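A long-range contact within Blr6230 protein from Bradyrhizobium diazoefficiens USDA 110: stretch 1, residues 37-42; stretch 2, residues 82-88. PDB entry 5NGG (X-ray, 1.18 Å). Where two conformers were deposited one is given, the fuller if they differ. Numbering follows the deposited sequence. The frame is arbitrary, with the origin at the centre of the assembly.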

# COMPACT_ATOMS: atom_id res chain seq x y z
N PRO A 37 -9.93 -12.59 8.58
CA PRO A 37 -8.57 -13.07 8.80
C PRO A 37 -7.92 -13.78 7.61
O PRO A 37 -8.58 -14.42 6.79
CB PRO A 37 -8.75 -14.06 9.95
CG PRO A 37 -10.14 -14.53 9.82
CD PRO A 37 -10.91 -13.32 9.40
N PHE A 38 -6.59 -13.69 7.56
CA PHE A 38 -5.77 -14.48 6.65
C PHE A 38 -4.55 -14.94 7.43
O PHE A 38 -4.00 -14.18 8.22
CB PHE A 38 -5.33 -13.66 5.44
CG PHE A 38 -4.79 -14.49 4.31
CD1 PHE A 38 -5.64 -15.04 3.35
CD2 PHE A 38 -3.42 -14.74 4.19
CE1 PHE A 38 -5.14 -15.80 2.32
CE2 PHE A 38 -2.93 -15.51 3.14
CZ PHE A 38 -3.79 -16.05 2.22
N GLU A 39 -4.14 -16.20 7.26
CA GLU A 39 -2.99 -16.72 7.99
C GLU A 39 -1.70 -16.02 7.54
O GLU A 39 -1.39 -16.03 6.34
CB GLU A 39 -2.88 -18.23 7.77
CG GLU A 39 -2.06 -18.95 8.83
CD GLU A 39 -2.79 -19.04 10.16
OE1 GLU A 39 -4.02 -18.81 10.19
OE2 GLU A 39 -2.11 -19.32 11.17
N PRO A 40 -0.92 -15.46 8.49
CA PRO A 40 0.32 -14.80 8.10
C PRO A 40 1.38 -15.79 7.63
O PRO A 40 1.34 -16.96 8.00
CB PRO A 40 0.72 -14.07 9.37
CG PRO A 40 0.18 -14.91 10.47
CD PRO A 40 -1.15 -15.36 9.94
N PHE A 41 2.35 -15.29 6.87
CA PHE A 41 3.36 -16.18 6.29
C PHE A 41 4.56 -15.40 5.81
O PHE A 41 4.52 -14.20 5.52
CB PHE A 41 2.78 -17.01 5.13
CG PHE A 41 2.37 -16.21 3.91
CD1 PHE A 41 1.13 -15.56 3.86
CD2 PHE A 41 3.23 -16.09 2.82
CE1 PHE A 41 0.75 -14.83 2.74
CE2 PHE A 41 2.84 -15.36 1.70
CZ PHE A 41 1.61 -14.72 1.66
N GLN A 42 5.68 -16.10 5.72
CA GLN A 42 6.91 -15.60 5.09
C GLN A 42 6.71 -15.63 3.58
O GLN A 42 6.53 -16.70 2.99
CB GLN A 42 8.12 -16.47 5.50
CG GLN A 42 9.44 -15.94 4.96
CD GLN A 42 10.61 -16.84 5.28
OE1 GLN A 42 10.44 -17.98 5.71
NE2 GLN A 42 11.80 -16.34 5.05
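Stretch 2 (82-88) DNIAKLG

No direct hydrogen bond joins the modelled atoms of the two stretches; their polar link runs through two waters between Phe38 and Asn83. Water 1 accepts from Phe38 N and from Asn83 ND2, each at 2.9 Å. Water 2 lies 3.0 Å from Phe38 O and 3.0 Å from Asn83 OD1 in a geometry that suits donation to each, though acceptors elsewhere in the structure also compete for its two protons. The backbone of Phe38 and the side-chain amide of Asn83 are thus matched through solvent.

Stretch 1 is extended. It is loop up to Pro40 and enters a strand at Phe41. Stretch 2 carries the late part of a helix, which begins earlier in the chain, and the turn that follows. From Asp82 to Gly88 the chain advances broadly in the same direction as stretch 1. Lys86 N hydrogen-bonds to Asp82 O at 2.9 Å, and Gly88 N to Ala85 O at 2.9 Å. Gly88 leaves the helix with positive phi in a Schellman motif. A CB there would be jammed against the carbonyl O of Leu87.

The helix rests on Pro40, which has the largest covered area of any residue here. The closest CA pair across the contact is Pro40 CA and Asn83 CA, at 6.0 Å. Asn83, Lys86 and Leu87 all point their CA-to-CB bonds toward stretch 1, as the helical repeat of three to four residues allows. Pro40 CG lies 3.7 Å from Asn83 O and 4.0 Å from Lys86 CB. Pro40 CD is 4.0 Å from Asn83 OD1. The apolar contact is Pro40 CB to Leu87 CG, 3.9 Å.

Leu87 also reaches the backbone where the strand begins. Leu87 CD2 is 3.9 Å from Pro40 O and 4.0 Å from Phe41 N. Lys86 is modelled without NZ, so its charged end cannot be placed.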

# COMPACT_ATOMS: atom_id res chain seq x y z
N ASP A 82 -1.86 -9.13 16.36
CA ASP A 82 -1.95 -10.57 16.59
C ASP A 82 -1.20 -11.38 15.52
O ASP A 82 -0.46 -12.32 15.87
CB ASP A 82 -3.41 -11.02 16.69
CG ASP A 82 -4.06 -10.65 18.02
OD1 ASP A 82 -3.36 -10.27 18.98
OD2 ASP A 82 -5.30 -10.77 18.11
N ASN A 83 -1.37 -11.01 14.25
CA ASN A 83 -0.66 -11.70 13.16
C ASN A 83 0.87 -11.59 13.29
O ASN A 83 1.59 -12.54 13.01
CB ASN A 83 -1.11 -11.13 11.82
CG ASN A 83 -2.51 -11.54 11.47
OD1 ASN A 83 -3.07 -12.49 12.04
ND2 ASN A 83 -3.10 -10.80 10.54
N ILE A 84 1.33 -10.41 13.69
CA ILE A 84 2.76 -10.18 13.94
C ILE A 84 3.26 -11.16 14.98
O ILE A 84 4.29 -11.81 14.81
CB ILE A 84 3.01 -8.69 14.32
CG1 ILE A 84 2.74 -7.81 13.08
CG2 ILE A 84 4.42 -8.46 14.84
CD1 ILE A 84 2.69 -6.33 13.35
N ALA A 85 2.51 -11.27 16.08
CA ALA A 85 2.90 -12.17 17.16
C ALA A 85 2.84 -13.65 16.74
O ALA A 85 3.68 -14.46 17.18
CB ALA A 85 2.02 -11.92 18.37
N LYS A 86 1.87 -13.99 15.89
CA LYS A 86 1.75 -15.37 15.37
C LYS A 86 3.02 -15.85 14.66
O LYS A 86 3.34 -17.05 14.67
CB LYS A 86 0.56 -15.55 14.41
CG LYS A 86 -0.81 -15.62 15.06
CD LYS A 86 -1.92 -15.69 14.00
CE LYS A 86 -3.29 -15.59 14.64
N LEU A 87 3.72 -14.93 14.00
CA LEU A 87 4.97 -15.25 13.34
C LEU A 87 6.18 -15.28 14.29
O LEU A 87 7.27 -15.63 13.86
CB LEU A 87 5.23 -14.28 12.20
CG LEU A 87 4.24 -14.35 11.04
CD1 LEU A 87 4.61 -13.28 10.06
CD2 LEU A 87 4.19 -15.71 10.36
N GLY A 88 6.00 -14.92 15.56
CA GLY A 88 7.11 -14.87 16.52
C GLY A 88 7.79 -13.52 16.65
O GLY A 88 8.82 -13.42 17.34
O HOH W 1 -5.58 -11.59 9.22
O HOH W 2 -5.03 -14.49 10.98